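Local structure of pectate lyase 1 (Juniperus ashei, 1PXZ) at residues Gly35-Asp48 with Lys66-Leu80. The protein cleaves pectate (1->4-linked alpha-D-galacturonan) by elimination, with low activity and calcium as cofactor, and is the major allergen of mountain cedar pollen. Residues are numbered along the deposited sequence; the frame is centred on the assembly and turned at random.
Sequences GKGGDFYTVTSTDD and KALWIIFSQNMNIKL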
loop_
_atom_site.group_PDB
_atom_site.type_symbol
_atom_site.label_atom_id
_atom_site.label_comp_id
_atom_site.label_asym_id
_atom_site.label_seq_id
_atom_site.Cartn_x
_atom_site.Cartn_y
_atom_site.Cartn_z
ATOM N N GLY A 35 1.062 -16.451 -1.399
ATOM C CA GLY A 35 1.565 -17.813 -1.304
ATOM C C GLY A 35 0.446 -18.832 -1.399
ATOM O O GLY A 35 0.578 -19.956 -0.905
ATOM N N LYS A 36 -0.683 -18.456 -2.003
ATOM C CA LYS A 36 -1.786 -19.410 -2.129
ATOM C C LYS A 36 -1.331 -20.699 -2.797
ATOM O O LYS A 36 -0.560 -20.662 -3.757
ATOM C CB LYS A 36 -2.901 -18.786 -2.971
ATOM C CG LYS A 36 -4.049 -19.723 -3.312
ATOM C CD LYS A 36 -4.591 -19.312 -4.685
ATOM C CE LYS A 36 -6.082 -19.034 -4.584
ATOM N NZ LYS A 36 -6.868 -19.897 -5.514
ATOM N N GLY A 37 -1.788 -21.832 -2.273
ATOM C CA GLY A 37 -1.308 -23.088 -2.857
ATOM C C GLY A 37 -0.007 -23.573 -2.241
ATOM O O GLY A 37 0.337 -24.755 -2.336
ATOM N N GLY A 38 0.753 -22.682 -1.611
ATOM C CA GLY A 38 2.068 -23.038 -1.081
ATOM C C GLY A 38 1.890 -23.681 0.277
ATOM O O GLY A 38 0.729 -23.911 0.626
ATOM N N ASP A 39 2.978 -23.958 0.996
ATOM C CA ASP A 39 2.824 -24.439 2.360
ATOM C C ASP A 39 2.723 -23.272 3.333
ATOM O O ASP A 39 3.245 -22.192 3.048
ATOM C CB ASP A 39 4.040 -25.258 2.823
ATOM C CG ASP A 39 4.442 -26.326 1.826
ATOM O OD1 ASP A 39 3.563 -27.152 1.492
ATOM O OD2 ASP A 39 5.612 -26.340 1.386
ATOM N N PHE A 40 2.109 -23.514 4.488
ATOM C CA PHE A 40 2.228 -22.560 5.569
ATOM C C PHE A 40 3.654 -22.588 6.126
ATOM O O PHE A 40 4.216 -23.673 6.235
ATOM C CB PHE A 40 1.254 -22.860 6.699
ATOM C CG PHE A 40 -0.210 -22.604 6.339
ATOM C CD1 PHE A 40 -0.660 -21.307 6.149
ATOM C CD2 PHE A 40 -1.095 -23.658 6.211
ATOM C CE1 PHE A 40 -1.997 -21.075 5.836
ATOM C CE2 PHE A 40 -2.423 -23.435 5.883
ATOM C CZ PHE A 40 -2.872 -22.134 5.689
ATOM N N TYR A 41 4.209 -21.442 6.465
ATOM C CA TYR A 41 5.528 -21.269 7.065
ATOM C C TYR A 41 5.358 -20.497 8.368
ATOM O O TYR A 41 4.809 -19.386 8.390
ATOM C CB TYR A 41 6.506 -20.542 6.122
ATOM C CG TYR A 41 7.862 -20.253 6.759
ATOM C CD1 TYR A 41 8.892 -21.182 6.687
ATOM C CD2 TYR A 41 8.135 -19.065 7.430
ATOM C CE1 TYR A 41 10.120 -20.901 7.272
ATOM C CE2 TYR A 41 9.338 -18.770 8.023
ATOM C CZ TYR A 41 10.346 -19.719 7.936
ATOM O OH TYR A 41 11.544 -19.403 8.528
ATOM N N THR A 42 5.879 -21.022 9.476
ATOM C CA THR A 42 5.676 -20.310 10.737
ATOM C C THR A 42 6.971 -19.663 11.201
ATOM O O THR A 42 8.006 -20.340 11.261
ATOM C CB THR A 42 5.140 -21.249 11.848
ATOM O OG1 THR A 42 3.893 -21.827 11.428
ATOM C CG2 THR A 42 4.907 -20.452 13.126
ATOM N N VAL A 43 6.891 -18.379 11.508
ATOM C CA VAL A 43 7.996 -17.651 12.115
ATOM C C VAL A 43 7.995 -17.959 13.613
ATOM O O VAL A 43 7.019 -17.622 14.290
ATOM C CB VAL A 43 7.928 -16.123 11.900
ATOM C CG1 VAL A 43 9.104 -15.453 12.586
ATOM C CG2 VAL A 43 7.898 -15.818 10.407
ATOM N N THR A 44 9.075 -18.618 14.054
ATOM C CA THR A 44 9.180 -18.964 15.469
ATOM C C THR A 44 10.274 -18.163 16.164
ATOM O O THR A 44 10.399 -18.260 17.369
ATOM C CB THR A 44 9.480 -20.468 15.636
ATOM O OG1 THR A 44 10.669 -20.772 14.889
ATOM C CG2 THR A 44 8.337 -21.248 15.015
ATOM N N SER A 45 11.049 -17.385 15.426
ATOM C CA SER A 45 12.165 -16.638 15.987
ATOM C C SER A 45 12.187 -15.195 15.498
ATOM O O SER A 45 11.818 -14.955 14.341
ATOM C CB SER A 45 13.487 -17.293 15.576
ATOM O OG SER A 45 14.555 -16.423 15.857
ATOM N N THR A 46 12.636 -14.288 16.358
ATOM C CA THR A 46 12.687 -12.875 15.978
ATOM C C THR A 46 14.038 -12.499 15.409
ATOM O O THR A 46 14.281 -11.325 15.128
ATOM C CB THR A 46 12.386 -11.982 17.195
ATOM O OG1 THR A 46 13.380 -12.232 18.201
ATOM C CG2 THR A 46 11.040 -12.349 17.806
ATOM N N ASP A 47 14.931 -13.487 15.241
ATOM C CA ASP A 47 16.286 -13.195 14.807
ATOM C C ASP A 47 16.318 -12.807 13.327
ATOM O O ASP A 47 15.356 -13.093 12.612
ATOM C CB ASP A 47 17.234 -14.387 14.981
ATOM C CG ASP A 47 17.505 -14.785 16.414
ATOM O OD1 ASP A 47 17.197 -14.013 17.353
ATOM O OD2 ASP A 47 18.044 -15.908 16.590
ATOM N N ASP A 48 17.435 -12.198 12.958
ATOM C CA ASP A 48 17.695 -11.811 11.579
ATOM C C ASP A 48 19.186 -11.944 11.252
ATOM O O ASP A 48 19.998 -11.266 11.881
ATOM C CB ASP A 48 17.253 -10.364 11.277
ATOM C CG ASP A 48 17.277 -10.054 9.786
ATOM O OD1 ASP A 48 16.839 -10.910 8.988
ATOM O OD2 ASP A 48 17.703 -8.951 9.373
ATOM N N LYS A 66 10.170 -21.217 -3.222
ATOM C CA LYS A 66 8.827 -21.793 -3.294
ATOM C C LYS A 66 7.764 -20.875 -2.684
ATOM O O LYS A 66 8.077 -19.999 -1.883
ATOM C CB LYS A 66 8.805 -23.147 -2.590
ATOM C CG LYS A 66 8.986 -23.030 -1.079
ATOM C CD LYS A 66 9.236 -24.423 -0.491
ATOM C CE LYS A 66 8.122 -24.811 0.460
ATOM N NZ LYS A 66 8.005 -26.278 0.663
ATOM N N ALA A 67 6.516 -21.124 -3.061
ATOM C CA ALA A 67 5.364 -20.393 -2.547
ATOM C C ALA A 67 5.169 -20.674 -1.066
ATOM O O ALA A 67 5.127 -21.843 -0.654
ATOM C CB ALA A 67 4.083 -20.753 -3.297
ATOM N N LEU A 68 5.052 -19.616 -0.260
ATOM C CA LEU A 68 4.855 -19.844 1.168
ATOM C C LEU A 68 3.833 -18.852 1.728
ATOM O O LEU A 68 3.847 -17.703 1.277
ATOM C CB LEU A 68 6.149 -19.646 1.969
ATOM C CG LEU A 68 7.246 -20.696 1.792
ATOM C CD1 LEU A 68 8.447 -20.292 2.647
ATOM C CD2 LEU A 68 6.725 -22.083 2.142
ATOM N N TRP A 69 3.049 -19.332 2.678
ATOM C CA TRP A 69 2.092 -18.477 3.379
ATOM C C TRP A 69 2.656 -18.297 4.781
ATOM O O TRP A 69 2.539 -19.234 5.588
ATOM C CB TRP A 69 0.697 -19.102 3.329
ATOM C CG TRP A 69 -0.399 -18.162 3.742
ATOM C CD1 TRP A 69 -0.688 -17.734 4.996
ATOM C CD2 TRP A 69 -1.359 -17.531 2.875
ATOM N NE1 TRP A 69 -1.765 -16.877 4.974
ATOM C CE2 TRP A 69 -2.187 -16.739 3.688
ATOM C CE3 TRP A 69 -1.578 -17.568 1.495
ATOM C CZ2 TRP A 69 -3.243 -15.974 3.183
ATOM C CZ3 TRP A 69 -2.625 -16.806 0.985
ATOM C CH2 TRP A 69 -3.425 -16.032 1.829
ATOM N N ILE A 70 3.258 -17.139 5.015
ATOM C CA ILE A 70 3.981 -16.930 6.276
ATOM C C ILE A 70 3.094 -16.385 7.388
ATOM O O ILE A 70 2.364 -15.404 7.222
ATOM C CB ILE A 70 5.192 -16.017 6.015
ATOM C CG1 ILE A 70 6.153 -16.632 4.994
ATOM C CG2 ILE A 70 5.907 -15.635 7.302
ATOM C CD1 ILE A 70 7.054 -15.605 4.316
ATOM N N ILE A 71 3.163 -17.084 8.528
ATOM C CA ILE A 71 2.387 -16.714 9.721
ATOM C C ILE A 71 3.315 -16.666 10.940
ATOM O O ILE A 71 4.486 -17.023 10.839
ATOM C CB ILE A 71 1.275 -17.716 10.019
ATOM C CG1 ILE A 71 1.830 -19.136 10.238
ATOM C CG2 ILE A 71 0.226 -17.740 8.916
ATOM C CD1 ILE A 71 0.813 -20.085 10.830
ATOM N N PHE A 72 2.821 -16.217 12.083
ATOM C CA PHE A 72 3.732 -15.968 13.216
ATOM C C PHE A 72 3.275 -16.732 14.454
ATOM O O PHE A 72 2.085 -16.710 14.754
ATOM C CB PHE A 72 3.809 -14.466 13.472
ATOM C CG PHE A 72 4.400 -13.662 12.319
ATOM C CD1 PHE A 72 3.606 -13.326 11.231
ATOM C CD2 PHE A 72 5.710 -13.238 12.313
ATOM C CE1 PHE A 72 4.120 -12.598 10.158
ATOM C CE2 PHE A 72 6.234 -12.518 11.254
ATOM C CZ PHE A 72 5.437 -12.173 10.166
ATOM N N SER A 73 4.192 -17.405 15.143
ATOM C CA SER A 73 3.848 -18.282 16.259
ATOM C C SER A 73 3.485 -17.520 17.518
ATOM O O SER A 73 2.914 -18.025 18.490
ATOM C CB SER A 73 5.037 -19.214 16.554
ATOM O OG SER A 73 6.059 -18.437 17.178
ATOM N N GLN A 74 3.796 -16.241 17.586
ATOM C CA GLN A 74 3.545 -15.455 18.777
ATOM C C GLN A 74 3.596 -13.967 18.453
ATOM O O GLN A 74 4.070 -13.612 17.375
ATOM C CB GLN A 74 4.638 -15.757 19.820
ATOM C CG GLN A 74 5.965 -15.164 19.404
ATOM C CD GLN A 74 7.017 -15.117 20.495
ATOM O OE1 GLN A 74 7.326 -14.061 21.063
ATOM N NE2 GLN A 74 7.587 -16.291 20.773
ATOM N N ASN A 75 3.150 -13.149 19.400
ATOM C CA ASN A 75 3.410 -11.719 19.199
ATOM C C ASN A 75 4.908 -11.506 19.025
ATOM O O ASN A 75 5.721 -12.142 19.720
ATOM C CB ASN A 75 2.933 -10.909 20.399
ATOM C CG ASN A 75 1.449 -10.898 20.640
ATOM O OD1 ASN A 75 0.978 -10.445 21.691
ATOM N ND2 ASN A 75 0.663 -11.377 19.702
ATOM N N MET A 76 5.306 -10.605 18.139
ATOM C CA MET A 76 6.713 -10.382 17.853
ATOM C C MET A 76 7.006 -8.934 17.484
ATOM O O MET A 76 6.336 -8.439 16.573
ATOM C CB MET A 76 7.126 -11.241 16.651
ATOM C CG MET A 76 7.414 -12.678 17.033
ATOM S SD MET A 76 7.989 -13.612 15.588
ATOM C CE MET A 76 7.899 -15.261 16.315
ATOM N N ASN A 77 7.956 -8.294 18.151
ATOM C CA ASN A 77 8.559 -7.073 17.621
ATOM C C ASN A 77 9.853 -7.452 16.921
ATOM O O ASN A 77 10.779 -7.947 17.583
ATOM C CB ASN A 77 8.810 -6.026 18.706
ATOM C CG ASN A 77 7.530 -5.747 19.462
ATOM O OD1 ASN A 77 6.456 -5.745 18.868
ATOM N ND2 ASN A 77 7.587 -5.536 20.773
ATOM N N ILE A 78 9.907 -7.256 15.612
ATOM C CA ILE A 78 11.110 -7.681 14.888
ATOM C C ILE A 78 11.894 -6.470 14.410
ATOM O O ILE A 78 11.336 -5.558 13.789
ATOM C CB ILE A 78 10.758 -8.587 13.687
ATOM C CG1 ILE A 78 10.161 -9.939 14.054
ATOM C CG2 ILE A 78 11.986 -8.732 12.794
ATOM C CD1 ILE A 78 9.458 -10.673 12.933
ATOM N N LYS A 79 13.192 -6.466 14.725
ATOM C CA LYS A 79 14.060 -5.395 14.242
ATOM C C LYS A 79 15.030 -5.982 13.213
ATOM O O LYS A 79 15.937 -6.753 13.553
ATOM C CB LYS A 79 14.839 -4.682 15.357
ATOM C CG LYS A 79 15.710 -3.536 14.827
ATOM C CD LYS A 79 16.402 -2.777 15.952
ATOM C CE LYS A 79 17.194 -1.591 15.435
ATOM N NZ LYS A 79 18.081 -0.974 16.462
ATOM N N LEU A 80 14.833 -5.629 11.948
ATOM C CA LEU A 80 15.704 -6.201 10.917
ATOM C C LEU A 80 17.061 -5.527 10.857
ATOM O O LEU A 80 17.212 -4.345 11.193
ATOM C CB LEU A 80 15.019 -6.111 9.549
ATOM C CG LEU A 80 13.691 -6.852 9.428
ATOM C CD1 LEU A 80 12.955 -6.376 8.183
ATOM C CD2 LEU A 80 13.910 -8.357 9.378
HETATM O O HOH W 1 5.095 -24.434 -0.542
HETATM O O HOH W 2 14.415 -8.599 16.059
#
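The carbonyl oxygen of Val-43 accepts two hydrogen bonds from Ser-73. Backbone N of Ser-73 lies 3.0 Å from Val-43 O. The hydroxyl OG of Ser-73 reaches the same Val-43 O in the carbonyl plane, on a lone pair, at 3.2 Å. Chi1 of 73° puts OG between its own backbone N and carbonyl carbon, near enough to add to the N-H bond. This double grip closes the parallel ladder of strands 39-43 and 68-72. Within the ladder, Ile-71 N meets Tyr-41 O at 2.8 Å.

On one face of the sheet, Phe-40 and Trp-69 lie side by side. The edge of Phe-40 is turned to the five-membered ring of Trp-69 in an offset edge-to-face pair, planes at 78°. Phe-40 CE1 is 3.7 Å from Trp-69 CD1. Trp-69 NE1 is hydrogen-bonded to OD2 of Asp-93. Beside them, Thr-42 OG1 rests on Ile-71 CG1 and CD1.

The other face carries Tyr-41 and Val-43. Tyr-41 packs on Ile-70 and Leu-68, and its OH is held by Gly-56 and Thr-57. Val-43 touches three side chains: CG2 meets Ile-70 CG2, CB meets Phe-72 CD2, and CG1, anti to the backbone N, meets Met-76 SD at 3.7 Å. Leu-58 of helix 58-63 covers Val-43 and Phe-72.

At the N-terminal end, Asp-39 forms a salt bridge with Lys-66. Water 1 links Asp-39 N to Ala-67 O. Beyond the strands, water 2 joins Thr-46 O to Lys-79 N.

Strand 39-43 is the chain's first strand and pairs with 68-72 in the parallel beta-helix. Residues 71-83 bind IgE from five of seven patients tested. Backbone hydrogen bonds set the register, the Tyr-41, Val-43 and Phe-72 face packs against helix 58-63, and the polar links involve exposed Asp-39 and Thr-46.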